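Local coordinates for acetyl-CoA C-acetyltransferase (Syntrophomonas wolfei subsp. wolfei, PDB 7N7Z), which probably catalyses the thiolase reaction, interconverting two molecules of acetyl-CoA with acetoacetyl-CoA and free coenzyme A, at residues R15-R20 against K215-D220; E120-I125 against S251-C256. All coordinates share one frame; numbering follows the deposited sequence.

Overall arrangement
Contacts 1 and 2 sit side by side in the N-terminal thiolase domain, their centres about 12 Å apart, on neighbouring strands 8-20 and 254-264 of the central mixed sheet. Direct bonds probably join them: Gly19 N to Asp255 O (2.9 Å) and Gly19 O to Asn254 ND2. Both are mostly buried, contact 2 more fully; contact 1 runs out to the exposed Lys219. In contact 1 a loop after a small two-stranded sheet packs on the break in strand 8-20, through a salt bridge and a proline. Contact 2 combines antiparallel strand bonds with a carboxylate holding the turn after strand 113-121. In each, one aspartate carries much of the polar chemistry.

Contact 1: residues R15-R20 against K215-D220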
loop_
_atom_site.group_PDB
_atom_site.type_symbol
_atom_site.label_atom_id
_atom_site.label_comp_id
_atom_site.label_asym_id
_atom_site.label_seq_id
_atom_site.Cartn_x
_atom_site.Cartn_y
_atom_site.Cartn_z
ATOM N N ARG B 15 -3.853 -24.411 -25.577
ATOM C CA ARG B 15 -3.297 -23.841 -24.361
ATOM C C ARG B 15 -1.996 -23.137 -24.713
ATOM O O ARG B 15 -1.351 -23.448 -25.717
ATOM C CB ARG B 15 -3.060 -24.908 -23.283
ATOM C CG ARG B 15 -1.951 -25.915 -23.589
ATOM C CD ARG B 15 -1.522 -26.647 -22.322
ATOM N NE ARG B 15 -0.484 -27.645 -22.564
ATOM C CZ ARG B 15 0.815 -27.456 -22.371
ATOM N NH1 ARG B 15 1.295 -26.292 -21.964
ATOM N NH2 ARG B 15 1.656 -28.463 -22.593
ATOM N N THR B 16 -1.627 -22.172 -23.883
ATOM C CA THR B 16 -0.319 -21.550 -23.982
ATOM C C THR B 16 0.699 -22.427 -23.272
ATOM O O THR B 16 0.340 -23.374 -22.568
ATOM C CB THR B 16 -0.353 -20.151 -23.373
ATOM O OG1 THR B 16 -0.419 -20.250 -21.945
ATOM C CG2 THR B 16 -1.556 -19.366 -23.881
ATOM N N PRO B 17 1.989 -22.152 -23.447
ATOM C CA PRO B 17 2.991 -22.818 -22.611
ATOM C C PRO B 17 2.771 -22.475 -21.146
ATOM O O PRO B 17 2.172 -21.454 -20.802
ATOM C CB PRO B 17 4.323 -22.260 -23.127
ATOM C CG PRO B 17 4.027 -21.758 -24.502
ATOM C CD PRO B 17 2.606 -21.271 -24.454
ATOM N N ILE B 18 3.253 -23.353 -20.275
ATOM C CA ILE B 18 3.184 -23.135 -18.835
ATOM C C ILE B 18 4.466 -22.424 -18.420
ATOM O O ILE B 18 5.542 -23.025 -18.394
ATOM C CB ILE B 18 2.993 -24.451 -18.071
ATOM C CG1 ILE B 18 1.721 -25.154 -18.556
ATOM C CG2 ILE B 18 2.915 -24.192 -16.569
ATOM C CD1 ILE B 18 1.467 -26.496 -17.905
ATOM N N GLY B 19 4.350 -21.133 -18.102
ATOM C CA GLY B 19 5.507 -20.336 -17.770
ATOM C C GLY B 19 5.870 -20.399 -16.297
ATOM O O GLY B 19 5.048 -20.720 -15.442
ATOM N N ARG B 20 7.131 -20.083 -16.015
ATOM C CA ARG B 20 7.613 -20.059 -14.643
ATOM C C ARG B 20 7.062 -18.848 -13.902
ATOM O O ARG B 20 6.812 -17.793 -14.488
ATOM C CB ARG B 20 9.140 -20.016 -14.613
ATOM C CG ARG B 20 9.817 -21.372 -14.566
ATOM C CD ARG B 20 11.333 -21.215 -14.595
ATOM N NE ARG B 20 12.022 -22.488 -14.779
ATOM C CZ ARG B 20 12.763 -23.093 -13.858
ATOM N NH1 ARG B 20 12.922 -22.583 -12.647
ATOM N NH2 ARG B 20 13.364 -24.239 -14.163
ATOM N N LYS B 215 10.305 -11.720 -28.903
ATOM C CA LYS B 215 10.561 -13.055 -28.384
ATOM C C LYS B 215 9.281 -13.883 -28.378
ATOM O O LYS B 215 8.167 -13.354 -28.342
ATOM C CB LYS B 215 11.145 -12.983 -26.971
ATOM N N VAL B 216 9.457 -15.203 -28.402
ATOM C CA VAL B 216 8.354 -16.148 -28.519
ATOM C C VAL B 216 8.522 -17.226 -27.458
ATOM O O VAL B 216 9.607 -17.802 -27.319
ATOM C CB VAL B 216 8.296 -16.780 -29.923
ATOM C CG1 VAL B 216 7.112 -17.730 -30.033
ATOM C CG2 VAL B 216 8.226 -15.695 -30.989
ATOM N N ILE B 217 7.452 -17.492 -26.714
ATOM C CA ILE B 217 7.412 -18.567 -25.730
ATOM C C ILE B 217 6.563 -19.687 -26.314
ATOM O O ILE B 217 5.358 -19.510 -26.539
ATOM C CB ILE B 217 6.850 -18.091 -24.382
ATOM C CG1 ILE B 217 7.515 -16.780 -23.956
ATOM C CG2 ILE B 217 7.049 -19.165 -23.319
ATOM C CD1 ILE B 217 9.030 -16.815 -23.988
ATOM N N SER B 218 7.190 -20.837 -26.564
ATOM C CA SER B 218 6.512 -21.977 -27.160
ATOM C C SER B 218 6.696 -23.269 -26.374
ATOM O O SER B 218 6.122 -24.292 -26.762
ATOM C CB SER B 218 7.007 -22.197 -28.599
ATOM O OG SER B 218 8.423 -22.139 -28.663
ATOM N N LYS B 219 7.466 -23.255 -25.289
ATOM C CA LYS B 219 7.802 -24.464 -24.551
ATOM C C LYS B 219 7.514 -24.270 -23.071
ATOM O O LYS B 219 7.740 -23.190 -22.520
ATOM C CB LYS B 219 9.279 -24.833 -24.741
ATOM C CG LYS B 219 9.616 -25.358 -26.127
ATOM C CD LYS B 219 11.122 -25.364 -26.372
ATOM C CE LYS B 219 11.499 -24.605 -27.643
ATOM N NZ LYS B 219 11.848 -23.181 -27.364
ATOM N N ASP B 220 7.013 -25.325 -22.434
ATOM C CA ASP B 220 6.837 -25.318 -20.989
ATOM C C ASP B 220 8.198 -25.262 -20.309
ATOM O O ASP B 220 9.139 -25.949 -20.716
ATOM C CB ASP B 220 6.059 -26.556 -20.550
ATOM C CG ASP B 220 4.717 -26.677 -21.252
ATOM O OD1 ASP B 220 3.934 -25.703 -21.208
ATOM O OD2 ASP B 220 4.447 -27.739 -21.853
#
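Ile18 and Asp220 mark the closest backbone approach, CA to CA 4.8 Å, where 15-18 and 217-220 run 75° apart; the two segments share no backbone-to-backbone bond, the Ile18 backbone pairing with Glu221 just beyond. The carboxylate of Asp220 makes the polar link. Arg15 meets it tip to tip with both terminal nitrogens: NH1 lies 2.8 Å from Asp220 OD1, and NH2 3.0 Å from Asp220 OD2. The guanidinium and carboxylate planes are only 19° apart, and both oxygens are approached on their syn sides, as in a two-pronged, end-on salt bridge. OD1 of Asp220 has a second donor, Ile18 N at 2.6 Å, arriving nearly along the C-O axis. With three bonds on its two oxygens, the buried carboxylate is held against rotation. Arg15 reaches it with CG lying between its own backbone N and carbonyl carbon (chi1 68°), followed by a chain extended to NE; NE makes a further salt bridge to Glu202, so two carboxylates probably share the guanidinium charge.

Pro17 provides the packing. Its ring rests on the carbonyls of 217-219, with CG 3.3 Å from Ile217 O and CB 3.6 Å from Lys219 O; its one apolar side-chain partner across the contact is Ile217, CG2 standing 4.1 Å from Pro17 CB. Val206 of strand 206-208 continues this packing. The contact thus joins the loop interrupting strand 8-20 of the thiolase core sheet to the chain leaving the small antiparallel sheet of 206-208 and 215-217, with the Ile18 side chain about 7 Å from that of His358, a predicted active-site base.

Contact 2: residues E120-I125 against S251-C256; sequences ESMSNI and SGINDC
Glu120 and Cys256 form an antiparallel hydrogen-bonded pair where strands 113-121 and 254-264 lie next to each other in the mixed core sheet of the thiolase fold. Two backbone bonds define it: Glu120 N to Cys256 O at 2.9 Å, and Cys256 N to Glu120 O at 3.0 Å. The carboxylate of Glu120 turns elsewhere, to the backbone nitrogens of Cys60 and Leu61.

Beyond this pair the first chain enters a short 3-10 segment at 122-123, and side-chain bonds take over. Asp255 holds the segment with both oxygens: OD1 accepts from Ser123 N at 2.9 Å, 16° out of the carboxylate plane, and OD2 accepts from Ser123 OG at 2.6 Å through its syn lone pair. With CG anti to its own carbonyl carbon (chi1 -53°), Asp255 carries its carboxylate to the turn at 122-123. Ser123 OG is also bonded to Leu22 N, so the same hydroxyl ties to the chain just after strand 8-20. An alanine in place of Asp255 would probably leave Ser123 N and OG without these acceptors and the turn at 122-123 freer to shift.

The apolar packing is made by Met122 and Ile253, whose side chains cross at about a right angle. Met122 is bent at its last torsion (chi3 62°), and its methyl CE lies 3.5 Å from Ile253 CG2; Met147 of helix 146-152 touches both. A weak hydrogen bond runs from Asn254 N to Met122 SD at 3.2 Å. The Asn254 amide faces the active-site region, where OD1 accepts from the backbone N of His358, a predicted catalytic residue. Back at the strand pair, the CA-H of Asp255 points at Glu120 O, the carbon and oxygen 3.2 Å apart.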
loop_
_atom_site.group_PDB
_atom_site.type_symbol
_atom_site.label_atom_id
_atom_site.label_comp_id
_atom_site.label_asym_id
_atom_site.label_seq_id
_atom_site.Cartn_x
_atom_site.Cartn_y
_atom_site.Cartn_z
ATOM N N GLU B 120 -4.639 -18.517 -15.426
ATOM C CA GLU B 120 -4.072 -18.059 -14.162
ATOM C C GLU B 120 -2.701 -17.473 -14.463
ATOM O O GLU B 120 -1.797 -18.200 -14.883
ATOM C CB GLU B 120 -3.970 -19.193 -13.148
ATOM C CG GLU B 120 -3.898 -18.715 -11.704
ATOM C CD GLU B 120 -5.152 -17.983 -11.275
ATOM O OE1 GLU B 120 -6.240 -18.588 -11.346
ATOM O OE2 GLU B 120 -5.052 -16.805 -10.872
ATOM N N SER B 121 -2.553 -16.167 -14.265
ATOM C CA SER B 121 -1.268 -15.485 -14.382
ATOM C C SER B 121 -0.813 -15.168 -12.961
ATOM O O SER B 121 -0.970 -14.050 -12.467
ATOM C CB SER B 121 -1.381 -14.229 -15.245
ATOM O OG SER B 121 -0.209 -13.437 -15.144
ATOM N N MET B 122 -0.253 -16.180 -12.293
ATOM C CA MET B 122 0.128 -16.024 -10.895
ATOM C C MET B 122 1.289 -15.055 -10.726
ATOM O O MET B 122 1.464 -14.503 -9.634
ATOM C CB MET B 122 0.481 -17.384 -10.277
ATOM C CG MET B 122 -0.355 -18.552 -10.801
ATOM S SD MET B 122 0.104 -20.166 -10.134
ATOM C CE MET B 122 -0.212 -19.941 -8.388
ATOM N N SER B 123 2.071 -14.826 -11.781
ATOM C CA SER B 123 3.128 -13.826 -11.724
ATOM C C SER B 123 2.579 -12.413 -11.580
ATOM O O SER B 123 3.302 -11.527 -11.109
ATOM C CB SER B 123 3.996 -13.908 -12.981
ATOM O OG SER B 123 4.509 -15.216 -13.168
ATOM N N ASN B 124 1.324 -12.182 -11.974
ATOM C CA ASN B 124 0.731 -10.849 -11.960
ATOM C C ASN B 124 -0.448 -10.745 -10.996
ATOM O O ASN B 124 -1.291 -9.856 -11.147
ATOM C CB ASN B 124 0.294 -10.451 -13.372
ATOM C CG ASN B 124 1.467 -10.099 -14.266
ATOM O OD1 ASN B 124 2.086 -9.044 -14.110
ATOM N ND2 ASN B 124 1.780 -10.982 -15.208
ATOM N N ILE B 125 -0.527 -11.631 -10.012
ATOM C CA ILE B 125 -1.532 -11.464 -8.955
ATOM C C ILE B 125 -1.133 -10.276 -8.085
ATOM O O ILE B 125 0.022 -10.207 -7.629
ATOM C CB ILE B 125 -1.652 -12.745 -8.124
ATOM C CG1 ILE B 125 -2.233 -13.879 -8.974
ATOM C CG2 ILE B 125 -2.532 -12.509 -6.905
ATOM C CD1 ILE B 125 -2.113 -15.250 -8.335
ATOM N N SER B 251 4.082 -29.310 -6.737
ATOM C CA SER B 251 3.735 -28.563 -7.937
ATOM C C SER B 251 4.112 -27.097 -7.757
ATOM O O SER B 251 4.144 -26.572 -6.641
ATOM C CB SER B 251 2.245 -28.701 -8.243
ATOM O OG SER B 251 1.456 -28.070 -7.251
ATOM N N GLY B 252 4.401 -26.432 -8.872
ATOM C CA GLY B 252 4.947 -25.095 -8.839
ATOM C C GLY B 252 3.896 -24.005 -8.942
ATOM O O GLY B 252 2.687 -24.244 -8.943
ATOM N N ILE B 253 4.393 -22.775 -9.018
ATOM C CA ILE B 253 3.591 -21.580 -9.252
ATOM C C ILE B 253 3.883 -21.146 -10.682
ATOM O O ILE B 253 5.050 -20.962 -11.051
ATOM C CB ILE B 253 3.930 -20.476 -8.237
ATOM C CG1 ILE B 253 3.529 -20.910 -6.821
ATOM C CG2 ILE B 253 3.245 -19.170 -8.597
ATOM C CD1 ILE B 253 4.525 -21.845 -6.145
ATOM N N ASN B 254 2.839 -21.020 -11.502
ATOM C CA ASN B 254 3.048 -20.919 -12.940
ATOM C C ASN B 254 1.922 -20.145 -13.607
ATOM O O ASN B 254 0.827 -20.001 -13.059
ATOM C CB ASN B 254 3.161 -22.310 -13.573
ATOM C CG ASN B 254 4.161 -23.190 -12.862
ATOM O OD1 ASN B 254 3.795 -24.025 -12.036
ATOM N ND2 ASN B 254 5.440 -22.991 -13.161
ATOM N N ASP B 255 2.211 -19.666 -14.815
ATOM C CA ASP B 255 1.267 -18.930 -15.644
ATOM C C ASP B 255 0.820 -19.797 -16.814
ATOM O O ASP B 255 1.625 -20.537 -17.391
ATOM C CB ASP B 255 1.898 -17.640 -16.180
ATOM C CG ASP B 255 2.504 -16.784 -15.085
ATOM O OD1 ASP B 255 1.967 -16.787 -13.956
ATOM O OD2 ASP B 255 3.517 -16.104 -15.356
ATOM N N CYS B 256 -0.460 -19.695 -17.173
ATOM C CA CYS B 256 -0.970 -20.421 -18.331
ATOM C C CYS B 256 -2.415 -20.025 -18.592
ATOM O O CYS B 256 -3.117 -19.537 -17.702
ATOM C CB CYS B 256 -0.886 -21.937 -18.136
ATOM S SG CYS B 256 -1.404 -22.876 -19.588
#